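Local coordinates for putative cyclohexadienyl dehydrogenase and ADH prephenate dehydrogenase (Rhizobium meliloti, PDB 4WJI), which probably catalyses the oxidative decarboxylation of prephenate to 4-hydroxyphenylpyruvate in tyrosine biosynthesis, and binds NADP and tyrosine, at residues L42-E47 with G131-F136; A79-I84 with A106-H111; L184-H189 with L247-R252. All blocks are in the same frame, centred on the assembly; numbering follows the deposited sequence. Where two conformers were deposited one is given.

Contact 1: residues L42-E47 with G131-F136; sequences LKRAGE and GPDAGF
Arg44, on helix 39-48 of the Rossmann-type nucleotide-binding domain, reaches across to Pro132 and Asp133 in the loop between strands 117-123 and 144-147. The guanidinium presents its NE side to the carboxylate, and the two flat groups lie nearly coplanar, their planes 13° apart. This is a side-on salt bridge: Arg44 NE donates to Asp133 OD2 at 2.8 Å and NH2 to OD1 at 3.0 Å, each oxygen using its syn lone pair. Both bonds are well bent, with N-H...O angles near 140°, and a weak third runs from NE to OD1. With CG anti to the backbone N (chi1 -164°) and a bend at chi2, the arginine chain runs obliquely past the CG corner of the proline ring, Arg44 CG 4.0 Å from Pro132 CG. A leucine in place of Arg44 would probably leave the Asp133 carboxylate without its charged mate and freer to turn. Thr41 and Leu48 of the same helix also touch Pro132, and Arg21 NH2 bonds to its carbonyl oxygen. The same loop borders the cofactor site, where Gly131 N donates a hydrogen bond to O1A of the bound NADP.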
ATOM      1  N   LEU A  42      -1.261  17.580  26.535  1.00 13.36           N
ATOM      2  CA  LEU A  42      -2.376  17.607  27.492  1.00 13.34           C
ATOM      3  C   LEU A  42      -3.328  18.781  27.210  1.00 13.42           C
ATOM      4  O   LEU A  42      -4.550  18.614  27.308  1.00 14.45           O
ATOM      5  CB  LEU A  42      -1.867  17.625  28.945  1.00 12.99           C
ATOM      6  CG  LEU A  42      -2.891  17.356  30.037  1.00 12.03           C
ATOM      7  CD1 LEU A  42      -3.373  15.906  29.951  1.00 12.67           C
ATOM      8  CD2 LEU A  42      -2.329  17.693  31.409  1.00 15.25           C
ATOM      9  N   LYS A  43      -2.762  19.940  26.865  1.00 13.92           N
ATOM     10  CA  LYS A  43      -3.564  21.092  26.515  1.00 16.16           C
ATOM     11  C   LYS A  43      -4.430  20.824  25.287  1.00 15.47           C
ATOM     12  O   LYS A  43      -5.590  21.219  25.243  1.00 16.66           O
ATOM     13  CB  LYS A  43      -2.684  22.320  26.266  1.00 19.28           C
ATOM     14  CG  LYS A  43      -3.490  23.571  25.840  1.00 27.67           C
ATOM     15  CD  LYS A  43      -2.599  24.788  25.585  1.00 39.70           C
ATOM     16  N   ARG A  44      -3.849  20.183  24.278  1.00 13.82           N
ATOM     17  CA  ARG A  44      -4.609  19.835  23.103  1.00 15.61           C
ATOM     18  C   ARG A  44      -5.745  18.914  23.464  1.00 15.12           C
ATOM     19  O   ARG A  44      -6.863  19.078  22.967  1.00 15.03           O
ATOM     20  CB  ARG A  44      -3.718  19.218  22.035  1.00 20.42           C
ATOM     21  CG  ARG A  44      -4.362  19.194  20.678  1.00 27.05           C
ATOM     22  CD  ARG A  44      -4.495  20.563  20.018  1.00 23.20           C
ATOM     23  NE  ARG A  44      -5.600  20.516  19.076  1.00 31.05           N
ATOM     24  CZ  ARG A  44      -6.708  21.242  19.164  1.00 30.94           C
ATOM     25  NH1 ARG A  44      -6.860  22.172  20.108  1.00 80.32           N
ATOM     26  NH2 ARG A  44      -7.640  21.090  18.227  1.00 49.26           N
ATOM     27  N   ALA A  45      -5.468  17.897  24.271  1.00 14.12           N
ATOM     28  CA  ALA A  45      -6.538  16.985  24.681  1.00 13.71           C
ATOM     29  C   ALA A  45      -7.637  17.741  25.397  1.00 14.60           C
ATOM     30  O   ALA A  45      -8.801  17.476  25.159  1.00 15.29           O
ATOM     31  CB  ALA A  45      -5.983  15.858  25.520  1.00 12.37           C
ATOM     32  N   GLY A  46      -7.287  18.745  26.185  1.00 13.75           N
ATOM     33  CA  GLY A  46      -8.294  19.552  26.886  1.00 14.67           C
ATOM     34  C   GLY A  46      -9.146  20.400  25.951  1.00 15.13           C
ATOM     35  O   GLY A  46     -10.387  20.465  26.097  1.00 18.17           O
ATOM     36  N   GLU A  47      -8.507  21.003  24.950  1.00 16.19           N
ATOM     37  CA  GLU A  47      -9.229  21.815  23.968  1.00 16.26           C
ATOM     38  C   GLU A  47     -10.167  20.947  23.138  1.00 17.13           C
ATOM     39  O   GLU A  47     -11.238  21.393  22.756  1.00 20.25           O
ATOM     40  CB  GLU A  47      -8.255  22.594  23.082  1.00 20.13           C
ATOM     41  CG  GLU A  47      -7.253  23.401  23.905  1.00 29.73           C
ATOM     42  CD  GLU A  47      -7.217  24.883  23.659  1.00 42.74           C
ATOM     43  OE1 GLU A  47      -8.280  25.537  23.783  1.00 61.16           O
ATOM     44  OE2 GLU A  47      -6.096  25.390  23.406  1.00 53.45           O
ATOM     45  N   GLY A 131      -0.866  11.620  17.314  1.00 10.73           N
ATOM     46  CA  GLY A 131      -1.304  12.712  18.208  1.00 10.70           C
ATOM     47  C   GLY A 131      -2.815  12.785  18.361  1.00  9.65           C
ATOM     48  O   GLY A 131      -3.551  12.135  17.645  1.00 10.80           O
ATOM     49  N   PRO A 132      -3.289  13.600  19.329  1.00 10.93           N
ATOM     50  CA  PRO A 132      -4.688  13.638  19.654  1.00 10.69           C
ATOM     51  C   PRO A 132      -5.590  14.134  18.570  1.00 12.15           C
ATOM     52  O   PRO A 132      -6.760  13.746  18.534  1.00 13.15           O
ATOM     53  CB  PRO A 132      -4.759  14.516  20.892  1.00 11.98           C
ATOM     54  CG  PRO A 132      -3.519  15.333  20.897  1.00 13.38           C
ATOM     55  CD  PRO A 132      -2.495  14.430  20.238  1.00 11.79           C
ATOM     56  N   ASP A 133      -5.082  15.002  17.701  1.00 11.42           N
ATOM     57  CA  ASP A 133      -5.911  15.509  16.629  1.00 13.65           C
ATOM     58  C   ASP A 133      -6.125  14.476  15.519  1.00 12.97           C
ATOM     59  O   ASP A 133      -7.022  14.630  14.702  1.00 20.11           O
ATOM     60  CB  ASP A 133      -5.347  16.803  16.081  1.00 17.51           C
ATOM     61  CG  ASP A 133      -5.487  17.972  17.072  1.00 23.19           C
ATOM     62  OD1 ASP A 133      -6.588  18.529  17.170  1.00 29.84           O
ATOM     63  OD2 ASP A 133      -4.498  18.329  17.763  1.00 27.18           O
ATOM     64  N   ALA A 134      -5.293  13.429  15.477  1.00 13.48           N
ATOM     65  CA  ALA A 134      -5.404  12.372  14.474  1.00 14.06           C
ATOM     66  C   ALA A 134      -6.502  11.340  14.784  1.00 11.79           C
ATOM     67  O   ALA A 134      -6.933  10.629  13.878  1.00 11.43           O
ATOM     68  CB  ALA A 134      -4.078  11.633  14.345  1.00 16.26           C
ATOM     69  N   GLY A 135      -6.909  11.215  16.049  1.00 11.86           N
ATOM     70  CA  GLY A 135      -7.871  10.201  16.425  1.00 10.38           C
ATOM     71  C   GLY A 135      -9.287  10.560  15.989  1.00 11.00           C
ATOM     72  O   GLY A 135      -9.573  11.724  15.664  1.00 12.91           O
ATOM     73  N   PHE A 136     -10.152   9.556  16.001  1.00 10.61           N
ATOM     74  CA  PHE A 136     -11.542   9.709  15.579  1.00 11.40           C
ATOM     75  C   PHE A 136     -12.392   8.562  16.129  1.00 12.96           C
ATOM     76  O   PHE A 136     -11.875   7.487  16.421  1.00 13.71           O
ATOM     77  CB  PHE A 136     -11.687   9.863  14.059  1.00 12.57           C
ATOM     78  CG  PHE A 136     -11.109   8.711  13.260  1.00 13.73           C
ATOM     79  CD1 PHE A 136      -9.778   8.721  12.862  1.00 17.84           C
ATOM     80  CD2 PHE A 136     -11.903   7.631  12.888  1.00 16.00           C
ATOM     81  CE1 PHE A 136      -9.250   7.662  12.126  1.00 17.39           C
ATOM     82  CE2 PHE A 136     -11.394   6.578  12.134  1.00 17.07           C
ATOM     83  CZ  PHE A 136     -10.059   6.595  11.753  1.00 18.32           C
TER

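Contact 2: residues A79-I84 with A106-H111; sequences AVAAEI and AQMAPH
Two helices of the Rossmann-type nucleotide-binding domain, 77-84 and 102-108, meet here beside the parallel part of the central sheet: Ala81 packs on Met108, and Ala82 on His111, three residues further along the chain. The small alanines let the backbones come close, with Ala81 CA and Met108 CA 5.3 Å apart. The methyl of Ala81 points toward the other segment and sits 3.8 Å from Met108 CB, with CG and CE of the same side chain almost as near. Met108 is a selenomethionine in this crystal; its chain runs extended through chi2 and bends at chi3 (77°), which turns CE back to the alanine. The imidazole of His111 lies across the helix surface at Ala82. Ala82 CB stands over the centre of one ring face in a CH-pi contact, 3.8 Å from the ring centroid and 13° off its normal. The ring is brought there with CG anti to its own carbonyl carbon (chi1 -63°), while His111 CB rests 3.9 Å from Ala81 O. At the start of helix 77-84, in one of the two conformers of Gln107, its OE1 accepts from Gly78 N, and a water that accepts from Ala79 N at 2.9 Å also reaches this oxygen through a weak bond. On the inner side, Val80 and Met108 both touch Val70 of strand 67-70. The direct side-chain contacts are thus apolar, resting on dispersion and the CH-pi approach, and so depend on close fit.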
ATOM      1  N   ALA A  79       8.396   1.999  32.127  1.00 11.38           N
ATOM      2  CA  ALA A  79       8.455   3.220  32.911  1.00 12.30           C
ATOM      3  C   ALA A  79       7.053   3.619  33.398  1.00 10.98           C
ATOM      4  O   ALA A  79       6.883   4.085  34.511  1.00 12.41           O
ATOM      5  CB  ALA A  79       9.078   4.318  32.108  1.00 14.84           C
ATOM      6  N   VAL A  80       6.053   3.457  32.535  1.00  9.48           N
ATOM      7  CA  VAL A  80       4.680   3.722  32.971  1.00  9.57           C
ATOM      8  C   VAL A  80       4.247   2.799  34.105  1.00  9.96           C
ATOM      9  O   VAL A  80       3.678   3.251  35.097  1.00 10.41           O
ATOM     10  CB  VAL A  80       3.668   3.615  31.791  1.00  9.31           C
ATOM     11  CG1 VAL A  80       2.255   3.697  32.310  1.00 11.95           C
ATOM     12  CG2 VAL A  80       3.902   4.710  30.769  1.00 13.21           C
ATOM     13  N   ALA A  81       4.505   1.505  33.967  1.00  9.49           N
ATOM     14  CA  ALA A  81       4.112   0.526  34.975  1.00 10.31           C
ATOM     15  C   ALA A  81       4.805   0.892  36.314  1.00  9.92           C
ATOM     16  O   ALA A  81       4.174   0.840  37.353  1.00 10.61           O
ATOM     17  CB  ALA A  81       4.507  -0.879  34.520  1.00 11.77           C
ATOM     18  N   ALA A  82       6.077   1.254  36.277  1.00  9.90           N
ATOM     19  CA  ALA A  82       6.786   1.578  37.489  1.00 11.19           C
ATOM     20  C   ALA A  82       6.163   2.806  38.162  1.00 11.23           C
ATOM     21  O   ALA A  82       6.077   2.861  39.392  1.00 14.75           O
ATOM     22  CB  ALA A  82       8.243   1.815  37.175  1.00 12.82           C
ATOM     23  N   GLU A  83       5.741   3.804  37.377  1.00 11.87           N
ATOM     24  CA  GLU A  83       5.212   5.054  37.971  1.00 12.81           C
ATOM     25  C   GLU A  83       3.837   4.826  38.577  1.00 12.82           C
ATOM     26  O   GLU A  83       3.488   5.392  39.611  1.00 14.93           O
ATOM     27  CB  GLU A  83       5.115   6.154  36.899  1.00 16.44           C
ATOM     28  CG  GLU A  83       4.695   7.533  37.413  1.00 20.89           C
ATOM     29  CD  GLU A  83       5.718   8.172  38.386  1.00 42.45           C
ATOM     30  OE1 GLU A  83       6.840   7.624  38.579  1.00 50.95           O
ATOM     31  OE2 GLU A  83       5.409   9.245  38.975  1.00 50.79           O
ATOM     32  N   ILE A  84       3.027   3.971  37.965  1.00 10.10           N
ATOM     33  CA  ILE A  84       1.626   3.827  38.447  1.00 10.27           C
ATOM     34  C   ILE A  84       1.421   2.741  39.512  1.00 11.16           C
ATOM     35  O   ILE A  84       0.422   2.715  40.195  1.00 11.17           O
ATOM     36  CB  ILE A  84       0.650   3.569  37.259  1.00 10.96           C
ATOM     37  CG1 ILE A  84       0.866   2.184  36.572  1.00 11.82           C
ATOM     38  CG2 ILE A  84       0.705   4.716  36.278  1.00 12.46           C
ATOM     39  CD1 ILE A  84      -0.122   1.853  35.468  1.00 14.38           C
ATOM     40  N   ALA A 106       6.813  -8.485  29.736  1.00  9.72           N
ATOM     41  CA  ALA A 106       8.046  -8.596  30.508  1.00  9.77           C
ATOM     42  C   ALA A 106       8.452  -7.317  31.216  1.00 10.70           C
ATOM     43  O   ALA A 106       9.037  -7.372  32.308  1.00 11.45           O
ATOM     44  CB  ALA A 106       9.177  -9.048  29.611  1.00 13.01           C
ATOM     45  N   GLN A 107       8.189  -6.187  30.580  1.00 10.21           N
ATOM     46  CA  GLN A 107       8.562  -4.870  31.113  0.50 10.51           C
ATOM     47  C   GLN A 107       7.605  -4.394  32.193  1.00 11.04           C
ATOM     48  O   GLN A 107       8.021  -3.695  33.122  1.00 13.05           O
ATOM     49  CB  GLN A 107       8.547  -3.792  30.021  0.50 13.43           C
ATOM     50  CG  GLN A 107       9.719  -3.793  29.050  0.50 15.48           C
ATOM     51  CD  GLN A 107      10.072  -2.391  28.528  0.50 20.00           C
ATOM     52  OE1 GLN A 107       9.316  -1.418  28.669  0.50 18.39           O
ATOM     53  NE2 GLN A 107      11.226  -2.292  27.910  0.50 25.42           N
HETATM   54  N   MSE A 108       6.317  -4.737  32.051  1.00  9.76           N
HETATM   55  CA  MSE A 108       5.313  -4.210  32.958  1.00  9.58           C
HETATM   56  C   MSE A 108       5.002  -5.096  34.141  1.00  9.99           C
HETATM   57  O   MSE A 108       4.824  -4.607  35.253  1.00 11.18           O
HETATM   58  CB  MSE A 108       3.983  -3.929  32.239  1.00  9.98           C
HETATM   59  CG  MSE A 108       4.105  -2.833  31.160  1.00 11.35           C
HETATM   60 SE   MSE A 108       2.361  -2.298  30.386  1.00 16.45          SE
HETATM   61  CE  MSE A 108       1.712  -1.172  31.851  1.00 20.00           C
ATOM     62  N   ALA A 109       4.894  -6.404  33.916  1.00  9.99           N
ATOM     63  CA  ALA A 109       4.439  -7.292  34.971  1.00 10.62           C
ATOM     64  C   ALA A 109       5.292  -7.270  36.248  1.00 11.59           C
ATOM     65  O   ALA A 109       4.716  -7.323  37.353  1.00 15.25           O
ATOM     66  CB  ALA A 109       4.285  -8.721  34.437  1.00 12.06           C
ATOM     67  N   PRO A 110       6.626  -7.125  36.152  1.00 11.46           N
ATOM     68  CA  PRO A 110       7.384  -7.109  37.399  1.00 12.92           C
ATOM     69  C   PRO A 110       7.066  -5.949  38.336  1.00 13.25           C
ATOM     70  O   PRO A 110       7.359  -6.019  39.534  1.00 17.40           O
ATOM     71  CB  PRO A 110       8.842  -6.998  36.914  1.00 15.37           C
ATOM     72  CG  PRO A 110       8.819  -7.574  35.562  1.00 15.53           C
ATOM     73  CD  PRO A 110       7.514  -7.154  34.983  1.00 10.14           C
ATOM     74  N   HIS A 111       6.474  -4.893  37.812  1.00 12.88           N
ATOM     75  CA  HIS A 111       6.132  -3.716  38.618  1.00 12.52           C
ATOM     76  C   HIS A 111       4.741  -3.774  39.178  1.00 13.97           C
ATOM     77  O   HIS A 111       4.462  -3.142  40.184  1.00 16.63           O
ATOM     78  CB  HIS A 111       6.232  -2.452  37.789  1.00 13.09           C
ATOM     79  CG  HIS A 111       7.597  -2.162  37.296  1.00 13.58           C
ATOM     80  ND1 HIS A 111       8.618  -1.783  38.130  1.00 16.19           N
ATOM     81  CD2 HIS A 111       8.121  -2.226  36.050  1.00 15.39           C
ATOM     82  CE1 HIS A 111       9.713  -1.599  37.412  1.00 16.88           C
ATOM     83  NE2 HIS A 111       9.434  -1.861  36.148  1.00 16.39           N
TER
HETATM   84  O   HOH W   1      10.218   1.694  29.845  1.00 16.93           O

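Contact 3: residues L184-H189 with L247-R252; sequences LAIVSH and LEMLAR
Met249 turns its CG away from its own carbonyl carbon (chi1 -64°) and bends at chi2 (-57°), a course that carries its CG past Ala185 and its selenium and methyl on to Ile186. The residue is a selenomethionine here. Its CG lies 3.8 Å from Ala185 CB, whose bond from CA points toward the opposing helix. Farther along, Met249 SE is 4.0 Å from Ile186 CB, and CE lies 4.1 Å from the Ile186 CG2 branch. The Met249 and Ile186 side chains run at about a right angle, so the selenium end crosses the base of the isoleucine instead of lying alongside it. All three residues are buried, and the helix backbones come within 6.3 Å between Ile186 CA and Met249 CA. Helix 177-203 widens into a pi-type turn at 185-189, where Leu184 O accepts from both Ser188 N and His189 N. Ser188, in this turn, touches the bound tyrosine, and its OG bonds to Ser219 O of the second subunit. The contact joins helices 177-203 and 243-265 of the all-helical dimerization domain: Ala185 also meets Ala245, Leu250 packs on Leu190 and Ile193, Ser188 and His189 face helix 232-241 through Trp235 and Val238, and Ile186 lies on Ala202 of the second subunit.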
ATOM      1  N   LEU A 184       2.196 -10.948  14.207  1.00  8.93           N
ATOM      2  CA  LEU A 184       2.349  -9.529  13.872  1.00  9.01           C
ATOM      3  C   LEU A 184       3.648  -9.227  13.117  1.00  9.77           C
ATOM      4  O   LEU A 184       3.707  -8.270  12.344  1.00  9.05           O
ATOM      5  CB  LEU A 184       2.108  -8.603  15.065  1.00 10.47           C
ATOM      6  CG  LEU A 184       0.639  -8.274  15.353  1.00 10.83           C
ATOM      7  CD1 LEU A 184       0.079  -7.351  14.315  1.00 13.06           C
ATOM      8  CD2 LEU A 184      -0.291  -9.482  15.517  1.00 11.86           C
ATOM      9  N   ALA A 185       4.666 -10.049  13.318  1.00  8.68           N
ATOM     10  CA  ALA A 185       5.907  -9.872  12.580  1.00  9.31           C
ATOM     11  C   ALA A 185       5.662  -9.968  11.082  1.00  9.67           C
ATOM     12  O   ALA A 185       6.245  -9.205  10.349  1.00 11.06           O
ATOM     13  CB  ALA A 185       6.986 -10.857  13.025  1.00 11.50           C
ATOM     14  N   ILE A 186       4.794 -10.890  10.650  1.00  9.52           N
ATOM     15  CA  ILE A 186       4.525 -11.023   9.205  1.00 11.28           C
ATOM     16  C   ILE A 186       3.425 -10.106   8.721  1.00 10.64           C
ATOM     17  O   ILE A 186       3.562  -9.588   7.619  1.00 12.17           O
ATOM     18  CB  ILE A 186       4.321 -12.503   8.768  1.00 13.32           C
ATOM     19  CG1 ILE A 186       4.157 -12.621   7.253  1.00 19.37           C
ATOM     20  CG2 ILE A 186       3.160 -13.162   9.481  1.00 16.30           C
ATOM     21  CD1 ILE A 186       5.372 -12.113   6.461  1.00 21.05           C
ATOM     22  N   VAL A 187       2.321  -9.951   9.478  1.00 10.68           N
ATOM     23  CA  VAL A 187       1.175  -9.157   8.948  0.50 11.00           C
ATOM     24  C   VAL A 187       1.365  -7.663   9.130  1.00 11.38           C
ATOM     25  O   VAL A 187       0.648  -6.865   8.492  1.00 11.79           O
ATOM     26  CB  VAL A 187      -0.238  -9.509   9.513  0.50 11.02           C
ATOM     27  CG1 VAL A 187      -0.671 -10.916   9.136  0.50 14.05           C
ATOM     28  CG2 VAL A 187      -0.338  -9.263  11.013  0.50  7.80           C
ATOM     29  N   SER A 188       2.300  -7.227   9.980  1.00  8.56           N
ATOM     30  CA  SER A 188       2.449  -5.800  10.246  1.00  8.73           C
ATOM     31  C   SER A 188       3.889  -5.307  10.228  1.00  7.93           C
ATOM     32  O   SER A 188       4.208  -4.338   9.561  1.00  9.27           O
ATOM     33  CB  SER A 188       1.826  -5.485  11.632  1.00  8.29           C
ATOM     34  OG  SER A 188       1.943  -4.097  11.925  1.00  8.77           O
ATOM     35  N   HIS A 189       4.769  -5.951  11.002  1.00  7.61           N
ATOM     36  CA  HIS A 189       6.079  -5.397  11.188  1.00  7.54           C
ATOM     37  C   HIS A 189       6.960  -5.479   9.944  1.00  8.61           C
ATOM     38  O   HIS A 189       7.534  -4.469   9.547  1.00  8.63           O
ATOM     39  CB  HIS A 189       6.767  -5.979  12.436  1.00  8.43           C
ATOM     40  CG  HIS A 189       5.910  -5.865  13.660  1.00  7.30           C
ATOM     41  ND1 HIS A 189       6.133  -6.636  14.781  1.00  9.00           N
ATOM     42  CD2 HIS A 189       4.785  -5.151  13.905  1.00  7.75           C
ATOM     43  CE1 HIS A 189       5.222  -6.347  15.691  1.00  7.94           C
ATOM     44  NE2 HIS A 189       4.376  -5.453  15.173  1.00  8.13           N
ATOM     45  N   LEU A 247      13.402 -10.679  12.743  1.00 10.47           N
ATOM     46  CA  LEU A 247      14.572 -11.191  12.028  1.00 10.39           C
ATOM     47  C   LEU A 247      14.229 -12.502  11.333  1.00  9.78           C
ATOM     48  O   LEU A 247      14.713 -12.736  10.213  1.00 11.95           O
ATOM     49  CB  LEU A 247      15.770 -11.373  12.979  1.00 12.27           C
ATOM     50  CG  LEU A 247      16.387 -10.067  13.439  1.00 12.63           C
ATOM     51  CD1 LEU A 247      17.474 -10.268  14.524  1.00 15.24           C
ATOM     52  CD2 LEU A 247      16.964  -9.250  12.306  1.00 14.04           C
ATOM     53  N   GLU A 248      13.412 -13.350  11.955  1.00 11.09           N
ATOM     54  CA  GLU A 248      12.994 -14.609  11.307  1.00 12.90           C
ATOM     55  C   GLU A 248      12.215 -14.299  10.011  1.00 11.12           C
ATOM     56  O   GLU A 248      12.498 -14.901   8.942  1.00 13.18           O
ATOM     57  CB  GLU A 248      12.157 -15.501  12.213  1.00 17.35           C
ATOM     58  CG  GLU A 248      11.650 -16.802  11.582  1.00 24.33           C
HETATM   59  N   MSE A 249      11.283 -13.360  10.064  1.00 10.92           N
HETATM   60  CA  MSE A 249      10.489 -13.041   8.877  1.00 11.72           C
HETATM   61  C   MSE A 249      11.334 -12.348   7.817  1.00 10.98           C
HETATM   62  O   MSE A 249      11.133 -12.626   6.604  1.00 12.21           O
HETATM   63  CB  MSE A 249       9.279 -12.191   9.275  1.00 11.98           C
HETATM   64  CG  MSE A 249       8.315 -12.952  10.201  1.00 15.11           C
HETATM   65 SE   MSE A 249       7.677 -14.638   9.397  1.00 19.49          SE
HETATM   66  CE  MSE A 249       6.528 -15.076  10.943  1.00 25.51           C
ATOM     67  N   LEU A 250      12.268 -11.463   8.221  1.00 10.48           N
ATOM     68  CA  LEU A 250      13.182 -10.849   7.256  1.00 11.43           C
ATOM     69  C   LEU A 250      14.006 -11.917   6.534  1.00 12.03           C
ATOM     70  O   LEU A 250      14.214 -11.799   5.311  1.00 13.37           O
ATOM     71  CB  LEU A 250      14.121  -9.823   7.875  1.00 13.97           C
ATOM     72  CG  LEU A 250      13.566  -8.451   8.131  1.00 17.31           C
ATOM     73  CD1 LEU A 250      14.490  -7.675   9.040  1.00 20.56           C
ATOM     74  CD2 LEU A 250      13.407  -7.680   6.831  1.00 20.22           C
ATOM     75  N   ALA A 251      14.514 -12.920   7.255  1.00 12.31           N
ATOM     76  CA  ALA A 251      15.304 -13.967   6.585  1.00 14.82           C
ATOM     77  C   ALA A 251      14.460 -14.756   5.581  1.00 12.78           C
ATOM     78  O   ALA A 251      14.937 -15.035   4.465  1.00 13.55           O
ATOM     79  CB  ALA A 251      15.916 -14.878   7.632  1.00 16.39           C
ATOM     80  N   ARG A 252      13.213 -15.098   5.911  1.00 11.57           N
ATOM     81  CA  ARG A 252      12.291 -15.786   4.967  1.00 13.24           C
ATOM     82  C   ARG A 252      12.057 -14.919   3.712  1.00 13.03           C
ATOM     83  O   ARG A 252      12.146 -15.409   2.565  1.00 13.50           O
ATOM     84  CB  ARG A 252      10.948 -16.160   5.620  1.00 15.64           C
ATOM     85  CG  ARG A 252      11.082 -17.239   6.713  1.00 19.03           C
ATOM     86  CD  ARG A 252       9.784 -17.578   7.411  1.00 27.54           C
TER

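Overall arrangement
Contacts 1 and 2 belong to the nucleotide-binding domain, and contact 2 is nested within the chain loop closed by contact 1, yet their centres lie 25 Å apart. Contact 3 follows later in the chain, in the helical dimerization domain, across the chain's centre from contact 1. The touching residues grow more buried from contact 1 to contact 3. Contact 1, at the surface, joins a helix to a loop by charge; contact 2, partly buried, sets alanines against a selenomethionine and an imidazole face; in contact 3 all three touching residues are buried, and the contact is apolar. Different helices take part in each. Of the three, only 184-189 with 247-252 meets the second subunit.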